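Local structure of Lys-gingipain W83 (Porphyromonas gingivalis, 3KM5) at residues W21-D27 with P65-S71; G32-S38 with S50-F56; K72-A77 with T153-A157; Y83-N87 with Y168-D172; G124-G128 with D165-I169. The protein cleaves proteins after lysine as a secreted cysteine protease with haemolytic adhesin domains, of which this chain is the K2 cleaved adhesin domain. All blocks are in the same frame, centred on the assembly; numbering follows the deposited sequence. Where two conformers were deposited one is given.

From the N terminus, residues 21-27 open a loop that 65-71 close in interaction 1, and nested within it 32-38 and 50-56 pair in interaction 2. The chain then opens three more loops, at 72-77, 83-87 and 124-128. Residues 153-157 close interaction 3, crossing interactions 4 and 5, which end on the shared stretch around Tyr168 and Ile169. Interaction 1 lies in one sheet of the jelly roll, and interaction 3 joins a loop to its neighbouring strand 155-161, Ser71 N bonding to Val156 O; interactions 2 and 4 lie in the other, joined through Val53 O and Leu171 N and a common calcium. Trp33 and Asn67 bridge the two sheets, and interaction 5 ties a long loop to the second.

Interaction 1 (W21-D27 with P65-S71); sequences WTTIDAD and PDNYLIS. With CA (calcium ion), chain C.
Trp21 leans on Leu69, Ile70 and Ser71 where strand 22-25 pairs antiparallel with strand 66-70, at one border of a sheet of the beta jelly roll. With CG beside the backbone N (chi1 -66°), the indole is carried across the partner strand. Trp21 CB meets Leu69 CD1 at 3.8 Å, and further out Trp21 CE3 comes to 3.3 Å from Ile70 C and Trp21 CZ3 to 3.5 Å from Ser71 N. At the far rim Trp21 CH2 lies 4.0 Å from Ser71 CB, while Ser71 CA sits over one face of the six-membered ring in a CH-pi contact. The polar NE1 turns elsewhere, bonding to Glu7. Thr22 with Ile70 and Ile24 with Tyr68 are hydrogen-bonded pairs, and on their side of the sheet Ile24 CD1 touches Ile70 CD1 at 3.6 Å and lies to one face of the Tyr68 ring. Ile24 CB meets Tyr68 CB at 3.9 Å, and Ala26 CB reaches that ring's edge. At the other end Asp25, Asp27 and Asn67 converge on a calcium ion that Asp29 and Gln31 also bind. Asp27 is bidentate, and its OD1, 2.4 Å from the calcium, also accepts from Asp66 N at 2.8 Å, met from above the carboxylate plane.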
# COMPACT_ATOMS: atom_id res chain seq x y z
N TRP A 21 -8.34 -9.07 2.60
CA TRP A 21 -6.95 -9.20 2.15
C TRP A 21 -6.23 -10.02 3.19
O TRP A 21 -6.67 -10.10 4.34
CB TRP A 21 -6.27 -7.82 2.01
CG TRP A 21 -6.85 -6.97 0.93
CD1 TRP A 21 -8.11 -6.43 0.90
CD2 TRP A 21 -6.26 -6.65 -0.35
NE1 TRP A 21 -8.31 -5.76 -0.28
CE2 TRP A 21 -7.19 -5.86 -1.06
CE3 TRP A 21 -5.02 -6.91 -0.93
CZ2 TRP A 21 -6.94 -5.37 -2.32
CZ3 TRP A 21 -4.75 -6.41 -2.20
CH2 TRP A 21 -5.70 -5.64 -2.89
N THR A 22 -5.12 -10.61 2.80
CA THR A 22 -4.22 -11.17 3.80
C THR A 22 -2.89 -10.42 3.75
O THR A 22 -2.65 -9.70 2.80
CB THR A 22 -4.02 -12.68 3.62
OG1 THR A 22 -3.60 -12.97 2.30
CG2 THR A 22 -5.33 -13.48 3.92
N THR A 23 -2.06 -10.59 4.76
CA THR A 23 -0.81 -9.90 4.83
C THR A 23 0.28 -10.85 5.29
O THR A 23 0.02 -11.87 5.94
CB THR A 23 -0.84 -8.72 5.80
OG1 THR A 23 -1.03 -9.21 7.14
CG2 THR A 23 -1.95 -7.71 5.49
N ILE A 24 1.49 -10.51 4.89
CA ILE A 24 2.72 -11.15 5.37
C ILE A 24 3.69 -10.08 5.88
O ILE A 24 4.02 -9.09 5.18
CB ILE A 24 3.43 -11.98 4.28
CG1 ILE A 24 2.48 -12.97 3.61
CG2 ILE A 24 4.63 -12.75 4.90
CD1 ILE A 24 3.10 -13.70 2.40
N ASP A 25 4.12 -10.24 7.13
CA ASP A 25 5.23 -9.45 7.69
C ASP A 25 6.53 -10.21 7.43
O ASP A 25 7.02 -10.87 8.34
CB ASP A 25 4.98 -9.30 9.19
CG ASP A 25 6.15 -8.67 9.93
OD1 ASP A 25 6.90 -7.88 9.31
OD2 ASP A 25 6.32 -8.98 11.12
N ALA A 26 7.02 -10.24 6.20
CA ALA A 26 8.10 -11.15 5.86
C ALA A 26 9.42 -10.78 6.53
O ALA A 26 10.21 -11.68 6.83
CB ALA A 26 8.24 -11.23 4.34
N ASP A 27 9.67 -9.50 6.80
CA ASP A 27 10.92 -9.13 7.50
C ASP A 27 10.86 -9.51 8.98
O ASP A 27 11.91 -9.64 9.63
CB ASP A 27 11.19 -7.66 7.38
CG ASP A 27 10.03 -6.84 7.86
OD1 ASP A 27 8.98 -6.79 7.16
OD2 ASP A 27 10.10 -6.30 8.96
N PRO A 65 11.20 -2.59 5.92
CA PRO A 65 10.08 -3.47 5.64
C PRO A 65 10.28 -4.50 4.54
O PRO A 65 11.07 -4.32 3.62
CB PRO A 65 8.99 -2.49 5.19
CG PRO A 65 9.76 -1.32 4.63
CD PRO A 65 10.87 -1.19 5.59
N ASP A 66 9.54 -5.59 4.67
CA ASP A 66 9.25 -6.51 3.57
C ASP A 66 7.85 -7.05 3.82
O ASP A 66 7.65 -8.15 4.35
CB ASP A 66 10.32 -7.61 3.46
CG ASP A 66 10.13 -8.47 2.20
OD1 ASP A 66 9.22 -8.17 1.41
OD2 ASP A 66 10.82 -9.51 2.03
N ASN A 67 6.88 -6.20 3.48
CA ASN A 67 5.51 -6.39 3.87
C ASN A 67 4.66 -6.66 2.63
O ASN A 67 4.67 -5.89 1.67
CB ASN A 67 4.94 -5.14 4.56
CG ASN A 67 5.70 -4.72 5.78
OD1 ASN A 67 6.28 -5.55 6.47
ND2 ASN A 67 5.63 -3.43 6.11
N TYR A 68 3.92 -7.78 2.64
CA TYR A 68 3.01 -8.14 1.54
C TYR A 68 1.55 -7.91 1.90
O TYR A 68 1.08 -8.32 2.95
CB TYR A 68 3.17 -9.63 1.18
CG TYR A 68 4.50 -10.10 0.60
CD1 TYR A 68 4.58 -10.59 -0.72
CD2 TYR A 68 5.60 -10.17 1.38
CE1 TYR A 68 5.75 -11.07 -1.23
CE2 TYR A 68 6.80 -10.66 0.86
CZ TYR A 68 6.85 -11.10 -0.44
OH TYR A 68 8.07 -11.60 -0.91
N LEU A 69 0.86 -7.32 0.96
CA LEU A 69 -0.59 -7.14 1.00
C LEU A 69 -1.16 -7.95 -0.16
O LEU A 69 -0.88 -7.63 -1.32
CB LEU A 69 -0.93 -5.66 0.86
CG LEU A 69 -2.42 -5.32 0.73
CD1 LEU A 69 -3.11 -5.63 2.01
CD2 LEU A 69 -2.56 -3.88 0.43
N ILE A 70 -1.96 -8.97 0.14
CA ILE A 70 -2.39 -9.98 -0.83
C ILE A 70 -3.91 -10.01 -1.01
O ILE A 70 -4.68 -10.12 -0.05
CB ILE A 70 -1.88 -11.39 -0.40
CG1 ILE A 70 -0.37 -11.36 -0.24
CG2 ILE A 70 -2.26 -12.48 -1.41
CD1 ILE A 70 0.26 -12.63 0.43
N SER A 71 -4.33 -9.89 -2.26
CA SER A 71 -5.76 -9.85 -2.59
C SER A 71 -6.42 -11.20 -2.34
O SER A 71 -5.80 -12.22 -2.14
CB SER A 71 -5.97 -9.49 -4.06
OG SER A 71 -5.54 -10.54 -4.93
CA CA C . 7.37 -5.75 8.63
O HOH W 1 -5.70 -13.38 0.38
O HOH W 2 8.30 -3.50 8.38

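Interaction 2 (G32-S38 with S50-F56); sequences GWLCLSS and SNVVSSF. With CA (calcium ion), chain D; NO3 (nitrate ion), chain F.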
# COMPACT_ATOMS: atom_id res chain seq x y z
N GLY A 32 3.30 -4.03 9.59
CA GLY A 32 2.95 -4.42 8.25
C GLY A 32 1.87 -3.50 7.72
O GLY A 32 1.76 -2.35 8.15
N TRP A 33 1.12 -4.03 6.75
CA TRP A 33 0.04 -3.26 6.13
C TRP A 33 -1.17 -3.12 7.05
O TRP A 33 -1.66 -4.13 7.58
CB TRP A 33 -0.40 -3.94 4.85
CG TRP A 33 0.58 -3.86 3.71
CD1 TRP A 33 1.46 -4.82 3.34
CD2 TRP A 33 0.74 -2.80 2.76
NE1 TRP A 33 2.15 -4.44 2.24
CE2 TRP A 33 1.75 -3.18 1.86
CE3 TRP A 33 0.15 -1.54 2.61
CZ2 TRP A 33 2.12 -2.38 0.77
CZ3 TRP A 33 0.55 -0.74 1.55
CH2 TRP A 33 1.54 -1.16 0.66
N LEU A 34 -1.64 -1.89 7.24
CA LEU A 34 -2.79 -1.60 8.09
C LEU A 34 -3.70 -0.60 7.39
O LEU A 34 -3.22 0.33 6.74
CB LEU A 34 -2.37 -0.94 9.41
CG LEU A 34 -1.57 -1.75 10.44
CD1 LEU A 34 -1.22 -0.82 11.58
CD2 LEU A 34 -2.37 -2.92 10.96
N CYS A 35 -5.00 -0.74 7.60
CA CYS A 35 -5.95 0.28 7.21
C CYS A 35 -5.80 1.48 8.14
O CYS A 35 -5.61 1.31 9.33
CB CYS A 35 -7.36 -0.28 7.34
SG CYS A 35 -8.72 0.93 7.16
N LEU A 36 -5.80 2.67 7.56
CA LEU A 36 -5.83 3.94 8.30
C LEU A 36 -7.05 4.74 7.89
O LEU A 36 -7.42 4.74 6.70
CB LEU A 36 -4.62 4.79 8.00
CG LEU A 36 -3.25 4.16 8.22
CD1 LEU A 36 -2.15 5.16 7.81
CD2 LEU A 36 -3.06 3.60 9.65
N SER A 37 -7.67 5.44 8.86
CA SER A 37 -8.76 6.36 8.58
C SER A 37 -8.40 7.81 8.87
O SER A 37 -7.78 8.11 9.90
CB SER A 37 -9.97 6.01 9.45
OG SER A 37 -10.97 6.99 9.24
N SER A 38 -8.77 8.70 7.96
CA SER A 38 -8.60 10.13 8.14
C SER A 38 -9.40 10.67 9.33
O SER A 38 -9.11 11.77 9.81
CB SER A 38 -9.02 10.90 6.87
OG SER A 38 -10.39 10.64 6.60
N SER A 50 -12.74 7.91 3.51
CA SER A 50 -11.89 8.22 4.66
C SER A 50 -10.72 7.27 4.83
O SER A 50 -9.76 7.60 5.54
CB SER A 50 -12.70 8.25 5.97
OG SER A 50 -13.16 6.97 6.34
N ASN A 51 -10.76 6.12 4.17
CA ASN A 51 -9.79 5.05 4.45
C ASN A 51 -8.77 4.75 3.35
O ASN A 51 -9.05 4.80 2.17
CB ASN A 51 -10.55 3.75 4.76
CG ASN A 51 -11.31 3.80 6.11
OD1 ASN A 51 -11.32 4.82 6.77
ND2 ASN A 51 -11.90 2.71 6.50
N VAL A 52 -7.59 4.39 3.80
CA VAL A 52 -6.52 3.87 2.90
C VAL A 52 -5.93 2.61 3.52
O VAL A 52 -6.29 2.24 4.62
CB VAL A 52 -5.40 4.92 2.73
CG1 VAL A 52 -6.00 6.25 2.22
CG2 VAL A 52 -4.65 5.08 4.06
N VAL A 53 -4.99 1.97 2.82
CA VAL A 53 -4.11 0.99 3.46
C VAL A 53 -2.67 1.57 3.46
O VAL A 53 -2.31 2.35 2.55
CB VAL A 53 -4.21 -0.40 2.79
CG1 VAL A 53 -3.51 -0.41 1.42
CG2 VAL A 53 -3.73 -1.53 3.72
N SER A 54 -1.85 1.19 4.44
CA SER A 54 -0.56 1.86 4.68
C SER A 54 0.48 0.84 5.08
O SER A 54 0.16 -0.17 5.69
CB SER A 54 -0.71 2.86 5.84
OG SER A 54 -0.92 2.18 7.07
N SER A 55 1.72 1.16 4.74
CA SER A 55 2.89 0.45 5.23
C SER A 55 4.03 1.47 5.43
O SER A 55 4.23 2.37 4.63
CB SER A 55 3.29 -0.67 4.25
OG SER A 55 4.48 -1.34 4.70
N PHE A 56 4.73 1.35 6.53
CA PHE A 56 5.72 2.34 6.95
C PHE A 56 7.18 1.86 6.80
O PHE A 56 7.53 0.70 7.11
CB PHE A 56 5.45 2.77 8.40
CG PHE A 56 4.18 3.55 8.54
CD1 PHE A 56 4.20 4.92 8.54
CD2 PHE A 56 2.96 2.92 8.59
CE1 PHE A 56 3.05 5.64 8.65
CE2 PHE A 56 1.79 3.62 8.70
CZ PHE A 56 1.82 5.00 8.71
CA CA D . -10.58 4.90 0.37
N NO3 F . 1.27 -3.39 12.09
O1 NO3 F . 0.98 -4.47 11.27
O2 NO3 F . 1.88 -2.26 11.57
O3 NO3 F . 0.96 -3.39 13.47
O HOH W 3 3.90 -0.68 8.68
O HOH W 4 0.67 0.29 8.71
O HOH W 5 -11.82 4.99 -1.65
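Leu34 and Ser54 face each other as a hydrogen-bonded pair between antiparallel strands 34-37 and 51-56, and the serine grips the Leu34 carbonyl twice. Its hydroxyl is folded back between its own backbone N and carbonyl carbon (chi1 68°), which brings Ser54 OG to 3.0 Å from Leu34 O. Ser54 N reaches the same oxygen at 2.8 Å, from the opposite face of the carbonyl plane, and Leu34 N returns a bond to Ser54 O at 2.9 Å. Leu36 extends over this serine, and Leu36 CD1 presses to 3.4 Å from Ser54 CB, tighter than usual for two carbons. The leucine's CD1 continues to the edge of the Phe56 ring.

Trp33 lies on the reverse side of the sheet. Ser55 CB sits over the centre of its six-membered ring, 3.6 Å from the centroid, in a CH-pi contact. Ser55 OG, anti to the backbone N (chi1 178°), points on to His160 and Asn67, with which it is hydrogen-bonded, while Trp33 NE1 donates to Asn67 O. Cys35 SG rests 3.7 Å from Asn51 ND2, whose hydrogen bond goes to Phe9 O. Asn51 O binds calcium at 2.4 Å, together with Thr8, Glu10, Gly48 and Asp172. One water links Gly32 O to Phe56 N, another to Ser54 OG. This jelly-roll strand pair thus buries the Ser54 and Ser55 hydroxyls among polar partners and lends a main-chain oxygen to the metal site.

Interaction 3 (K72-A77 with T153-A157); sequences KDVTGA and TKYVA
Val74 N donates to Lys154 O at 2.8 Å, an almost straight bond (170°) and the direct hydrogen bond between loop 72-77 and the start of strand 155-161. The same carbonyl is brushed by Asp73 CA, and Val74 CG2 goes on to meet Val156 CG2 at 4.1 Å, the two side chains crossing at about a right angle. Between the two segments, a water accepts from Gly76 N and donates to Ala77 O and Thr153 O. Outside these, the extended aliphatic chain of Lys154 runs past two polar side chains: Lys154 CG is 3.6 Å from Thr75 OG1, and Lys154 CE is 3.5 Å from Asp73 OD2. The ammonium itself continues to Thr102 O, and no ion pair with Asp73 is made. Lys154 and Tyr155 both face Ser100, forming a classic beta bulge at the start of the central strand of this jelly-roll sheet. The loop is shaped from within. Asp73 CG is anti to the backbone N (chi1 -176°), which swings OD1 forward to accept from Thr75 N, an Asx turn, and also from Thr75 OG1 at 2.8 Å. A type II turn follows from Val74 to Ala77, with Gly76 at its third position. Farther out, Lys72 makes a cation-pi contact with Phe5.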
# COMPACT_ATOMS: atom_id res chain seq x y z
N LYS A 72 -7.75 -11.17 -2.39
CA LYS A 72 -8.57 -12.36 -2.55
C LYS A 72 -8.31 -12.95 -3.93
O LYS A 72 -7.64 -12.33 -4.79
CB LYS A 72 -10.06 -11.98 -2.38
CG LYS A 72 -10.63 -11.13 -3.51
CD LYS A 72 -12.08 -10.69 -3.18
CE LYS A 72 -12.69 -9.84 -4.28
NZ LYS A 72 -14.11 -9.47 -3.98
N ASP A 73 -8.85 -14.14 -4.17
CA ASP A 73 -8.81 -14.76 -5.49
C ASP A 73 -9.51 -13.85 -6.51
O ASP A 73 -10.70 -13.52 -6.37
CB ASP A 73 -9.47 -16.14 -5.41
CG ASP A 73 -9.41 -16.91 -6.70
OD1 ASP A 73 -9.35 -16.31 -7.79
OD2 ASP A 73 -9.43 -18.16 -6.63
N VAL A 74 -8.72 -13.35 -7.46
CA VAL A 74 -9.17 -12.50 -8.55
C VAL A 74 -8.94 -13.15 -9.92
O VAL A 74 -8.75 -12.45 -10.94
CB VAL A 74 -8.56 -11.05 -8.48
CG1 VAL A 74 -9.06 -10.31 -7.25
CG2 VAL A 74 -7.02 -11.05 -8.53
N THR A 75 -9.01 -14.49 -9.96
CA THR A 75 -8.84 -15.20 -11.22
C THR A 75 -9.71 -14.56 -12.29
O THR A 75 -10.92 -14.38 -12.10
CB THR A 75 -9.18 -16.68 -11.09
OG1 THR A 75 -8.26 -17.31 -10.18
CG2 THR A 75 -9.09 -17.37 -12.46
N GLY A 76 -9.11 -14.22 -13.42
CA GLY A 76 -9.82 -13.47 -14.48
C GLY A 76 -9.39 -12.02 -14.64
O GLY A 76 -9.63 -11.40 -15.68
N ALA A 77 -8.70 -11.50 -13.63
CA ALA A 77 -8.22 -10.14 -13.67
C ALA A 77 -7.15 -9.99 -14.74
O ALA A 77 -6.28 -10.84 -14.84
CB ALA A 77 -7.65 -9.75 -12.30
N THR A 153 -3.16 -15.01 -13.58
CA THR A 153 -3.08 -14.33 -12.29
C THR A 153 -4.28 -14.73 -11.43
O THR A 153 -5.43 -14.61 -11.84
CB THR A 153 -3.06 -12.81 -12.47
OG1 THR A 153 -1.82 -12.42 -13.09
CG2 THR A 153 -3.23 -12.08 -11.12
N LYS A 154 -3.99 -15.17 -10.20
CA LYS A 154 -5.00 -15.54 -9.22
C LYS A 154 -5.00 -14.60 -8.01
O LYS A 154 -6.04 -14.25 -7.48
CB LYS A 154 -4.75 -16.98 -8.77
CG LYS A 154 -5.67 -17.51 -7.70
CD LYS A 154 -5.48 -19.03 -7.58
CE LYS A 154 -6.30 -19.67 -6.50
NZ LYS A 154 -5.73 -21.02 -6.20
N TYR A 155 -3.81 -14.21 -7.55
CA TYR A 155 -3.66 -13.25 -6.46
C TYR A 155 -2.73 -12.16 -6.89
O TYR A 155 -1.74 -12.42 -7.58
CB TYR A 155 -3.11 -13.93 -5.19
CG TYR A 155 -3.92 -15.10 -4.66
CD1 TYR A 155 -5.07 -14.89 -3.90
CD2 TYR A 155 -3.54 -16.41 -4.92
CE1 TYR A 155 -5.80 -15.95 -3.40
CE2 TYR A 155 -4.29 -17.48 -4.43
CZ TYR A 155 -5.41 -17.25 -3.68
OH TYR A 155 -6.11 -18.36 -3.21
N VAL A 156 -3.03 -10.95 -6.44
CA VAL A 156 -2.21 -9.79 -6.68
C VAL A 156 -1.70 -9.32 -5.31
O VAL A 156 -2.47 -9.21 -4.36
CB VAL A 156 -3.01 -8.69 -7.38
CG1 VAL A 156 -2.18 -7.37 -7.46
CG2 VAL A 156 -3.45 -9.13 -8.78
N ALA A 157 -0.40 -9.07 -5.21
CA ALA A 157 0.20 -8.59 -3.98
C ALA A 157 0.88 -7.26 -4.21
O ALA A 157 1.44 -7.02 -5.28
CB ALA A 157 1.26 -9.60 -3.48
O HOH W 6 -6.33 -13.68 -14.21

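Interaction 4 (Y83-N87 with Y168-D172); sequences YYAVN and YILLD. With CA (calcium ion), chain D.
Tyr84 packs its CB against Leu171 CD2 at 3.7 Å in the close part of this pairing, where strands 79-86 and 168-177 run antiparallel near the middle of the domain. On the other face Ala85 CB stands over against Leu170 CD1, and between the side chains the backbone is firmly zipped: Tyr83 pairs with Asp172 and Ala85 with Leu170, each through two hydrogen bonds, the bond from Leu170 N to Ala85 O being 2.9 Å long and nearly straight (170°). The Tyr83 ring presents its edge to Asp172 O and stacks on His47. These strands sit side by side in one sheet of the beta jelly roll, with 51-56 on the far flank of 168-177. Asp172, CG anti to the backbone N (chi1 -160°), reaches out to the calcium and binds it with both oxygens, OD1 at 2.5 Å and OD2 at 2.6 Å, in the site to which Asn51 O also contributes. Toward Asn87 the strands part. Val86 CG1 still touches Tyr168 O at 3.5 Å, but a water takes over the backbone link, accepting from both Asn87 N and Tyr168 N. The Tyr168 ring lies against the backbone here. Its CE1 comes to 3.5 Å from Val86 C and its CE2 to 3.8 Å from Asn87 CB, while its hydroxyl bonds to Ser140 and its side chain touches Pro138 of the experimentally established cleavage site.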
# COMPACT_ATOMS: atom_id res chain seq x y z
N TYR A 83 -4.10 3.93 -6.89
CA TYR A 83 -3.47 5.19 -6.53
C TYR A 83 -2.61 4.99 -5.29
O TYR A 83 -3.02 4.32 -4.37
CB TYR A 83 -4.52 6.29 -6.29
CG TYR A 83 -5.45 6.50 -7.45
CD1 TYR A 83 -5.24 7.49 -8.40
CD2 TYR A 83 -6.56 5.67 -7.61
CE1 TYR A 83 -6.14 7.64 -9.50
CE2 TYR A 83 -7.41 5.80 -8.68
CZ TYR A 83 -7.21 6.79 -9.61
OH TYR A 83 -8.08 6.89 -10.70
N TYR A 84 -1.41 5.56 -5.31
CA TYR A 84 -0.54 5.56 -4.15
C TYR A 84 -0.15 6.96 -3.76
O TYR A 84 -0.21 7.90 -4.55
CB TYR A 84 0.70 4.69 -4.41
CG TYR A 84 1.81 5.30 -5.24
CD1 TYR A 84 2.75 6.15 -4.69
CD2 TYR A 84 1.90 5.01 -6.59
CE1 TYR A 84 3.75 6.69 -5.45
CE2 TYR A 84 2.94 5.51 -7.34
CZ TYR A 84 3.83 6.37 -6.79
OH TYR A 84 4.86 6.87 -7.57
N ALA A 85 0.27 7.08 -2.52
CA ALA A 85 0.77 8.34 -2.00
C ALA A 85 1.96 8.06 -1.08
O ALA A 85 2.00 7.08 -0.39
CB ALA A 85 -0.35 9.11 -1.26
N VAL A 86 2.93 8.96 -1.10
CA VAL A 86 4.08 8.87 -0.20
C VAL A 86 4.26 10.24 0.45
O VAL A 86 3.59 11.19 0.10
CB VAL A 86 5.39 8.45 -0.92
CG1 VAL A 86 5.25 7.05 -1.51
CG2 VAL A 86 5.76 9.43 -2.03
N ASN A 87 5.15 10.31 1.42
CA ASN A 87 5.55 11.61 2.00
C ASN A 87 6.56 12.21 1.05
O ASN A 87 7.66 11.66 0.88
CB ASN A 87 6.18 11.38 3.38
CG ASN A 87 6.62 12.64 4.04
OD1 ASN A 87 6.84 13.67 3.40
ND2 ASN A 87 6.69 12.59 5.35
N TYR A 168 6.27 6.39 4.43
CA TYR A 168 5.13 5.47 4.24
C TYR A 168 4.86 5.38 2.75
O TYR A 168 5.26 6.23 1.93
CB TYR A 168 3.85 5.92 4.98
CG TYR A 168 3.40 7.30 4.63
CD1 TYR A 168 2.78 7.54 3.43
CD2 TYR A 168 3.65 8.39 5.47
CE1 TYR A 168 2.38 8.76 3.06
CE2 TYR A 168 3.24 9.66 5.10
CZ TYR A 168 2.61 9.85 3.88
OH TYR A 168 2.22 11.10 3.45
N ILE A 169 4.17 4.28 2.41
CA ILE A 169 3.38 4.20 1.17
C ILE A 169 1.93 3.93 1.54
O ILE A 169 1.62 3.07 2.38
CB ILE A 169 3.94 3.19 0.19
CG1 ILE A 169 3.11 3.16 -1.08
CG2 ILE A 169 4.07 1.79 0.77
CD1 ILE A 169 3.82 2.59 -2.28
N LEU A 170 1.02 4.71 0.94
CA LEU A 170 -0.42 4.47 1.08
C LEU A 170 -0.97 3.97 -0.25
O LEU A 170 -0.49 4.44 -1.31
CB LEU A 170 -1.15 5.77 1.42
CG LEU A 170 -0.55 6.60 2.54
CD1 LEU A 170 -1.35 7.90 2.75
CD2 LEU A 170 -0.47 5.79 3.82
N LEU A 171 -2.02 3.13 -0.22
CA LEU A 171 -2.74 2.72 -1.42
C LEU A 171 -4.20 2.96 -1.21
O LEU A 171 -4.70 2.84 -0.10
CB LEU A 171 -2.53 1.24 -1.79
CG LEU A 171 -1.10 0.78 -1.88
CD1 LEU A 171 -0.99 -0.74 -1.94
CD2 LEU A 171 -0.44 1.36 -3.13
N ASP A 172 -4.90 3.27 -2.30
CA ASP A 172 -6.36 3.39 -2.24
C ASP A 172 -6.93 3.14 -3.63
O ASP A 172 -6.24 3.22 -4.63
CB ASP A 172 -6.71 4.77 -1.70
CG ASP A 172 -8.13 4.88 -1.13
OD1 ASP A 172 -8.81 3.85 -1.02
OD2 ASP A 172 -8.48 6.01 -0.72
CA CA D . -10.58 4.90 0.37
O HOH W 7 7.20 8.39 2.19
O HOH W 5 -11.82 4.99 -1.65

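Interaction 5 (G124-G128 with D165-I169); sequences GARFG and DLNYI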
# COMPACT_ATOMS: atom_id res chain seq x y z
N GLY A 124 11.47 17.75 5.91
CA GLY A 124 10.24 18.12 6.59
C GLY A 124 9.91 17.17 7.73
O GLY A 124 10.79 16.47 8.25
N ALA A 125 8.63 17.12 8.09
CA ALA A 125 8.15 16.25 9.16
C ALA A 125 7.88 14.85 8.62
O ALA A 125 7.61 14.69 7.42
CB ALA A 125 6.86 16.82 9.77
N ARG A 126 7.97 13.85 9.50
CA ARG A 126 7.53 12.48 9.21
C ARG A 126 6.34 12.17 10.08
O ARG A 126 6.17 12.78 11.15
CB ARG A 126 8.65 11.45 9.42
CG ARG A 126 9.76 11.53 8.45
CD ARG A 126 10.78 10.47 8.76
NE ARG A 126 12.01 10.70 8.03
CZ ARG A 126 12.97 9.80 7.88
NH1 ARG A 126 12.85 8.59 8.41
NH2 ARG A 126 14.07 10.10 7.21
N PHE A 127 5.53 11.23 9.62
CA PHE A 127 4.20 11.01 10.16
C PHE A 127 4.04 9.56 10.49
O PHE A 127 4.54 8.70 9.76
CB PHE A 127 3.14 11.50 9.18
CG PHE A 127 3.22 12.98 8.93
CD1 PHE A 127 2.56 13.87 9.74
CD2 PHE A 127 4.01 13.49 7.90
CE1 PHE A 127 2.65 15.24 9.53
CE2 PHE A 127 4.10 14.87 7.69
CZ PHE A 127 3.43 15.73 8.50
N GLY A 128 3.35 9.28 11.58
CA GLY A 128 3.18 7.93 12.06
C GLY A 128 1.89 7.74 12.81
O GLY A 128 1.00 8.61 12.79
N ASP A 165 13.69 3.82 6.32
CA ASP A 165 13.80 5.14 6.95
C ASP A 165 13.41 6.27 6.00
O ASP A 165 14.06 7.32 5.95
CB ASP A 165 15.23 5.35 7.49
CG ASP A 165 15.32 6.39 8.60
OD1 ASP A 165 14.31 6.73 9.24
OD2 ASP A 165 16.45 6.85 8.85
N LEU A 166 12.35 6.06 5.23
CA LEU A 166 11.75 7.14 4.45
C LEU A 166 10.50 7.53 5.25
O LEU A 166 10.62 8.12 6.34
CB LEU A 166 11.52 6.73 2.98
CG LEU A 166 12.72 6.79 1.98
CD1 LEU A 166 13.32 8.19 1.93
CD2 LEU A 166 13.82 5.81 2.27
N ASN A 167 9.29 7.17 4.79
CA ASN A 167 8.14 7.33 5.69
C ASN A 167 7.07 6.27 5.49
O ASN A 167 6.98 5.35 6.30
CB ASN A 167 7.61 8.78 5.67
CG ASN A 167 6.72 9.17 6.87
OD1 ASN A 167 6.24 10.32 6.93
ND2 ASN A 167 6.51 8.25 7.81
N TYR A 168 6.27 6.39 4.43
CA TYR A 168 5.13 5.47 4.24
C TYR A 168 4.86 5.38 2.75
O TYR A 168 5.26 6.23 1.93
CB TYR A 168 3.85 5.92 4.98
CG TYR A 168 3.40 7.30 4.63
CD1 TYR A 168 2.78 7.54 3.43
CD2 TYR A 168 3.65 8.39 5.47
CE1 TYR A 168 2.38 8.76 3.06
CE2 TYR A 168 3.24 9.66 5.10
CZ TYR A 168 2.61 9.85 3.88
OH TYR A 168 2.22 11.10 3.45
N ILE A 169 4.17 4.28 2.41
CA ILE A 169 3.38 4.20 1.17
C ILE A 169 1.93 3.93 1.54
O ILE A 169 1.62 3.07 2.38
CB ILE A 169 3.94 3.19 0.19
CG1 ILE A 169 3.11 3.16 -1.08
CG2 ILE A 169 4.07 1.79 0.77
CD1 ILE A 169 3.82 2.59 -2.28
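Asn167 clasps the backbone of Phe127 through a pair of hydrogen bonds from one amide. Asn167 ND2 donates to Phe127 O at 2.8 Å, on a lone pair in the carbonyl plane, and Phe127 N returns a bond to Asn167 OD1 at 2.9 Å. With CG anti to its own N (chi1 -161°), the amide reaches across to the 124-128 loop, and OD1 takes a further bond from Asn87 ND2. The electrostatic contact lies farther out: Arg126 NH1 forms a salt bridge with Asp165 OD1, 2.5 Å apart as modelled, a length too short to rest much on. The guanidinium and carboxylate planes stand 67° apart, and NH1 meets Asp165 OD1 from above the carboxylate plane. Leu166 O lies over a guanidinium face, 3.1 Å from Arg126 NH1, at an angle too poor for a hydrogen bond. Among the apolar and aromatic contacts, Phe127 CB approaches Tyr168 CE2 at 4.5 Å; both rings meet that of Trp43, and Phe127 also touches Pro138. Arg126 also makes cation-pi contacts with Phe90 and Trp58. The two amide bonds therefore hold the irregular loop to the residue just before strand 168-177, with the buried Asn167 amide satisfied at both its O and its N.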